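Local coordinates for DUF357 domain-containing protein (Archaeoglobus fulgidus DSM 4304, PDB 2OO2) that is of unknown function but folds as a small three-helix bundle of the DUF357 family that pairs with a second copy of itself, at residues A[43-46]-A[47-50]; A[54-57]-A[58-62]. All coordinates share one frame; numbering follows the deposited sequence.

Contact 1. Residues A[43-46]-A[47-50]; sequences RYFL and EKGD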
loop_
_atom_site.group_PDB
_atom_site.type_symbol
_atom_site.label_atom_id
_atom_site.label_comp_id
_atom_site.label_asym_id
_atom_site.label_seq_id
_atom_site.Cartn_x
_atom_site.Cartn_y
_atom_site.Cartn_z
ATOM N N ARG A 43 -9.220 -9.849 -3.891
ATOM C CA ARG A 43 -10.124 -10.722 -4.746
ATOM C C ARG A 43 -11.544 -10.691 -4.208
ATOM O O ARG A 43 -12.516 -10.421 -4.984
ATOM C CB ARG A 43 -9.597 -12.187 -4.828
ATOM C CG ARG A 43 -8.510 -12.329 -5.906
ATOM C CD ARG A 43 -8.390 -13.768 -6.499
ATOM N NE ARG A 43 -8.067 -14.715 -5.422
ATOM C CZ ARG A 43 -6.907 -15.358 -5.254
ATOM N NH1 ARG A 43 -5.896 -15.234 -6.132
ATOM N NH2 ARG A 43 -6.767 -16.145 -4.181
ATOM N N TYR A 44 -11.665 -10.897 -2.893
ATOM C CA TYR A 44 -12.990 -10.966 -2.226
ATOM C C TYR A 44 -13.748 -9.652 -2.299
ATOM O O TYR A 44 -14.942 -9.651 -2.726
ATOM C CB TYR A 44 -12.863 -11.360 -0.773
ATOM C CG TYR A 44 -14.171 -11.292 0.022
ATOM C CD1 TYR A 44 -15.294 -12.160 -0.287
ATOM C CD2 TYR A 44 -14.311 -10.392 1.052
ATOM C CE1 TYR A 44 -16.477 -12.098 0.503
ATOM C CE2 TYR A 44 -15.499 -10.312 1.838
ATOM C CZ TYR A 44 -16.586 -11.151 1.476
ATOM O OH TYR A 44 -17.658 -11.077 2.272
ATOM N N PHE A 45 -13.109 -8.553 -1.879
ATOM C CA PHE A 45 -13.732 -7.237 -2.049
ATOM C C PHE A 45 -13.996 -6.830 -3.488
ATOM O O PHE A 45 -15.044 -6.151 -3.764
ATOM C CB PHE A 45 -12.936 -6.139 -1.302
ATOM C CG PHE A 45 -12.835 -6.383 0.212
ATOM C CD1 PHE A 45 -13.980 -6.484 1.000
ATOM C CD2 PHE A 45 -11.583 -6.540 0.830
ATOM C CE1 PHE A 45 -13.948 -6.750 2.355
ATOM C CE2 PHE A 45 -11.538 -6.799 2.226
ATOM C CZ PHE A 45 -12.683 -6.903 2.987
ATOM N N LEU A 46 -13.097 -7.184 -4.406
ATOM C CA LEU A 46 -13.316 -6.847 -5.802
ATOM C C LEU A 46 -14.618 -7.503 -6.265
ATOM O O LEU A 46 -15.469 -6.846 -6.844
ATOM C CB LEU A 46 -12.156 -7.266 -6.682
ATOM C CG LEU A 46 -12.398 -6.894 -8.169
ATOM C CD1 LEU A 46 -12.513 -5.308 -8.469
ATOM C CD2 LEU A 46 -11.346 -7.536 -9.041
ATOM N N GLU A 47 -14.778 -8.785 -5.951
ATOM C CA GLU A 47 -15.954 -9.502 -6.404
ATOM C C GLU A 47 -17.281 -8.942 -5.900
ATOM O O GLU A 47 -18.222 -8.840 -6.689
ATOM C CB GLU A 47 -15.846 -11.000 -6.162
ATOM C CG GLU A 47 -16.823 -11.732 -7.100
ATOM C CD GLU A 47 -16.124 -12.685 -8.028
ATOM O OE1 GLU A 47 -16.405 -12.607 -9.252
ATOM O OE2 GLU A 47 -15.304 -13.520 -7.536
ATOM N N LYS A 48 -17.357 -8.551 -4.629
ATOM C CA LYS A 48 -18.603 -7.990 -4.071
ATOM C C LYS A 48 -18.741 -6.486 -4.306
ATOM O O LYS A 48 -19.679 -5.865 -3.779
ATOM C CB LYS A 48 -18.727 -8.282 -2.582
ATOM C CG LYS A 48 -17.669 -7.604 -1.734
ATOM C CD LYS A 48 -17.652 -8.056 -0.272
ATOM C CE LYS A 48 -18.997 -7.863 0.419
ATOM N NZ LYS A 48 -19.256 -6.516 1.000
ATOM N N GLY A 49 -17.791 -5.886 -5.027
ATOM C CA GLY A 49 -17.881 -4.450 -5.365
ATOM C C GLY A 49 -17.425 -3.490 -4.287
ATOM O O GLY A 49 -17.805 -2.340 -4.287
ATOM N N ASP A 50 -16.565 -3.922 -3.340
ATOM C CA ASP A 50 -16.077 -2.927 -2.440
ATOM C C ASP A 50 -14.734 -2.457 -3.020
ATOM O O ASP A 50 -13.634 -2.938 -2.580
ATOM C CB ASP A 50 -15.945 -3.446 -1.001
ATOM C CG ASP A 50 -15.679 -2.359 -0.008
ATOM O OD1 ASP A 50 -15.171 -1.177 -0.310
ATOM O OD2 ASP A 50 -16.002 -2.668 1.161
#
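Phe45, Leu46, Gly49 and Asp50 form a Schellman motif that ends helix 29-47 and turns the chain toward helix 51-70. Its wider-spanning bond runs from Asp50 N back to Phe45 O, 2.7 Å, and inside it Gly49 N reaches Leu46 O at 3.1 Å. The inner donor stands above the carbonyl plane of Leu46, 64° out of it, and so does not lie on a lone pair. Gly49 takes a positive phi, a backbone state that glycine enters easily. The i to i+4 bonds Glu47 N to Arg43 O and Lys48 N to Tyr44 O lead into this ending and overlap it.

On the outer side, the side chain of Lys48 folds back over the last turn, toward Tyr44. Its CG sits between its own backbone N and carbonyl carbon (chi1 65°), which sends the chain past the Tyr44 and Phe45 carbonyl oxygens and lays CD over one face of the Tyr44 ring. This is a CH-pi contact, with Lys48 CD 4.0 Å from the centroid of the Tyr44 ring and displaced toward the rim. Beyond CD the chain bends, and Lys48 CE passes Tyr44 OH at 3.9 Å. Phe45 runs alongside both Lys48 and Asp50; its CB lies 4.0 Å from Asp50 CB, and its ring plane stands 73° from the Asp50 carboxylate. That carboxylate looks onward: OD1 accepts a weak hydrogen bond from Arg53 N, capping the start of helix 51-70. Leu46 turns instead to Leu51 and Ala54 of that helix and to Leu12 and Leu15 of helix 3-21, while Arg43 forms a salt bridge with Glu19. A Schellman ending followed at once by an aspartate N-cap is characteristic of a short helix-to-helix connection, here between helix 29-47 and helix 51-70.

Contact 2. Residues A[54-57]-A[58-62]; sequences AFEC and VVWAW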
loop_
_atom_site.group_PDB
_atom_site.type_symbol
_atom_site.label_atom_id
_atom_site.label_comp_id
_atom_site.label_asym_id
_atom_site.label_seq_id
_atom_site.Cartn_x
_atom_site.Cartn_y
_atom_site.Cartn_z
ATOM N N ALA A 54 -10.949 -3.154 -2.066
ATOM C CA ALA A 54 -10.279 -4.037 -3.014
ATOM C C ALA A 54 -8.947 -3.453 -3.453
ATOM O O ALA A 54 -7.966 -4.181 -3.506
ATOM C CB ALA A 54 -11.081 -4.378 -4.222
ATOM N N PHE A 55 -8.935 -2.178 -3.851
ATOM C CA PHE A 55 -7.696 -1.540 -4.261
ATOM C C PHE A 55 -6.702 -1.436 -3.099
ATOM O O PHE A 55 -5.458 -1.761 -3.250
ATOM C CB PHE A 55 -7.947 -0.178 -4.828
ATOM C CG PHE A 55 -6.742 0.532 -5.367
ATOM C CD1 PHE A 55 -6.045 0.088 -6.484
ATOM C CD2 PHE A 55 -6.359 1.747 -4.725
ATOM C CE1 PHE A 55 -4.981 0.838 -6.989
ATOM C CE2 PHE A 55 -5.305 2.561 -5.304
ATOM C CZ PHE A 55 -4.621 2.053 -6.418
ATOM N N GLU A 56 -7.199 -1.039 -1.930
ATOM C CA GLU A 56 -6.384 -0.889 -0.739
ATOM C C GLU A 56 -5.646 -2.219 -0.505
ATOM O O GLU A 56 -4.382 -2.228 -0.201
ATOM C CB GLU A 56 -7.306 -0.602 0.422
ATOM C CG GLU A 56 -6.561 -0.181 1.709
ATOM C CD GLU A 56 -7.455 -0.023 2.929
ATOM O OE1 GLU A 56 -8.469 -0.700 3.103
ATOM O OE2 GLU A 56 -7.119 0.802 3.749
ATOM N N CYS A 57 -6.345 -3.349 -0.597
ATOM C CA CYS A 57 -5.631 -4.702 -0.307
ATOM C C CYS A 57 -4.599 -5.046 -1.371
ATOM O O CYS A 57 -3.419 -5.584 -0.973
ATOM C CB CYS A 57 -6.647 -5.858 -0.036
ATOM S SG CYS A 57 -7.647 -5.644 1.375
ATOM N N VAL A 58 -4.810 -4.769 -2.670
ATOM C CA VAL A 58 -3.837 -5.034 -3.745
ATOM C C VAL A 58 -2.503 -4.233 -3.532
ATOM O O VAL A 58 -1.351 -4.825 -3.636
ATOM C CB VAL A 58 -4.408 -4.979 -5.197
ATOM C CG1 VAL A 58 -4.377 -3.578 -5.755
ATOM C CG2 VAL A 58 -3.538 -5.937 -6.104
ATOM N N VAL A 59 -2.636 -2.991 -3.034
ATOM C CA VAL A 59 -1.480 -2.106 -2.821
ATOM C C VAL A 59 -0.760 -2.719 -1.627
ATOM O O VAL A 59 0.490 -2.851 -1.731
ATOM C CB VAL A 59 -1.862 -0.750 -2.446
ATOM C CG1 VAL A 59 -0.706 0.110 -2.256
ATOM C CG2 VAL A 59 -2.616 -0.109 -3.719
ATOM N N TRP A 60 -1.478 -3.027 -0.537
ATOM C CA TRP A 60 -0.751 -3.708 0.628
ATOM C C TRP A 60 -0.077 -4.961 0.141
ATOM O O TRP A 60 1.108 -5.249 0.615
ATOM C CB TRP A 60 -1.700 -4.038 1.805
ATOM C CG TRP A 60 -1.868 -2.854 2.746
ATOM C CD1 TRP A 60 -2.904 -1.922 2.740
ATOM C CD2 TRP A 60 -0.963 -2.416 3.745
ATOM N NE1 TRP A 60 -2.778 -1.023 3.728
ATOM C CE2 TRP A 60 -1.545 -1.272 4.364
ATOM C CE3 TRP A 60 0.306 -2.885 4.189
ATOM C CZ2 TRP A 60 -0.921 -0.550 5.348
ATOM C CZ3 TRP A 60 0.902 -2.201 5.229
ATOM C CH2 TRP A 60 0.318 -1.047 5.811
ATOM N N ALA A 61 -0.778 -5.800 -0.644
ATOM C CA ALA A 61 -0.095 -7.049 -1.156
ATOM C C ALA A 61 1.231 -6.739 -1.897
ATOM O O ALA A 61 2.340 -7.338 -1.563
ATOM C CB ALA A 61 -1.036 -7.922 -2.011
ATOM N N TRP A 62 1.177 -5.763 -2.806
ATOM C CA TRP A 62 2.382 -5.325 -3.503
ATOM C C TRP A 62 3.493 -4.736 -2.608
ATOM O O TRP A 62 4.702 -4.990 -2.868
ATOM C CB TRP A 62 1.999 -4.357 -4.624
ATOM C CG TRP A 62 1.661 -5.089 -5.868
ATOM C CD1 TRP A 62 0.380 -5.222 -6.457
ATOM C CD2 TRP A 62 2.569 -5.768 -6.753
ATOM N NE1 TRP A 62 0.491 -5.947 -7.590
ATOM C CE2 TRP A 62 1.806 -6.276 -7.830
ATOM C CE3 TRP A 62 3.973 -5.993 -6.741
ATOM C CZ2 TRP A 62 2.380 -7.021 -8.874
ATOM C CZ3 TRP A 62 4.525 -6.704 -7.775
ATOM C CH2 TRP A 62 3.741 -7.233 -8.814
#
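Val59 packs one turn after Phe55 on helix 51-70, and its side chain rises beside the Phe55 carbonyl before reaching the ring. Val59 CB starts 3.7 Å from Glu56 O and almost as near to Phe55 O. From there CG2, anti to the carbonyl carbon of its own residue, passes Phe55 O at 3.3 Å and ends above the middle of the phenyl ring. This is a CH-pi contact, Val59 CG2 lying 4.0 Å from the centroid of the Phe55 ring and only 10° off its normal. The ring is brought there by a chi1 of -176°, with CG anti to the backbone N and beside the carbonyl carbon. Val58 adds CG1 at the same ring, 4.1 Å from Phe55 CD1, in an oblique approach.

Contacts at i+3 and i+4 put these groups on one side of an α-helix, here in a three-helix bundle. Phe55 and Val59 also meet the second subunit: Phe55 packs on Glu56 of the second subunit and Val59 on Trp60 of the second subunit, while Thr11 of helix 3-21 touches Phe55 within the chain. Were Phe55 replaced by alanine, the Val59 methyl would probably lose the aromatic face it rests on, and a gap is likely to open toward Thr11 and the second subunit.

Glu56 and Trp60 run alongside each other, their carboxylate and indole planes 62° apart. Glu56 O sits at the indole edge, 3.3 Å from Trp60 CD1, and also accepts Trp60 N in a nearly straight bond. The Glu56 carboxylate has its own partner in a salt bridge to Arg53, and the Trp60 ring meets that of Tyr38 at a shallow angle. One residue further along the helix, Ala61 N donates to Cys57 O at 2.7 Å, while Cys57 leans on Asp41 and Ser42 of helix 29-47.

Overall arrangement
Contact 1 lies at the surface, where helix 29-47 ends, whereas contact 2 is buried, running from near the start of helix 51-70, the next helix in the chain, to about its middle; their centres are about 12 Å apart. They meet directly: Leu46 N lies 3.5 Å from Ala54 CB, and Phe45 CD2 is 4.1 Å from Cys57 SG, so the end of one helix rests on the first turns of the other. The chemistry follows the setting. Residues 43-50 depend on backbone bonds that change pattern and on a long aliphatic chain draped over an aromatic face, while residues 54-62 keep a regular series of i to i+4 bonds and turn apolar groups toward neighbouring helices and the second subunit.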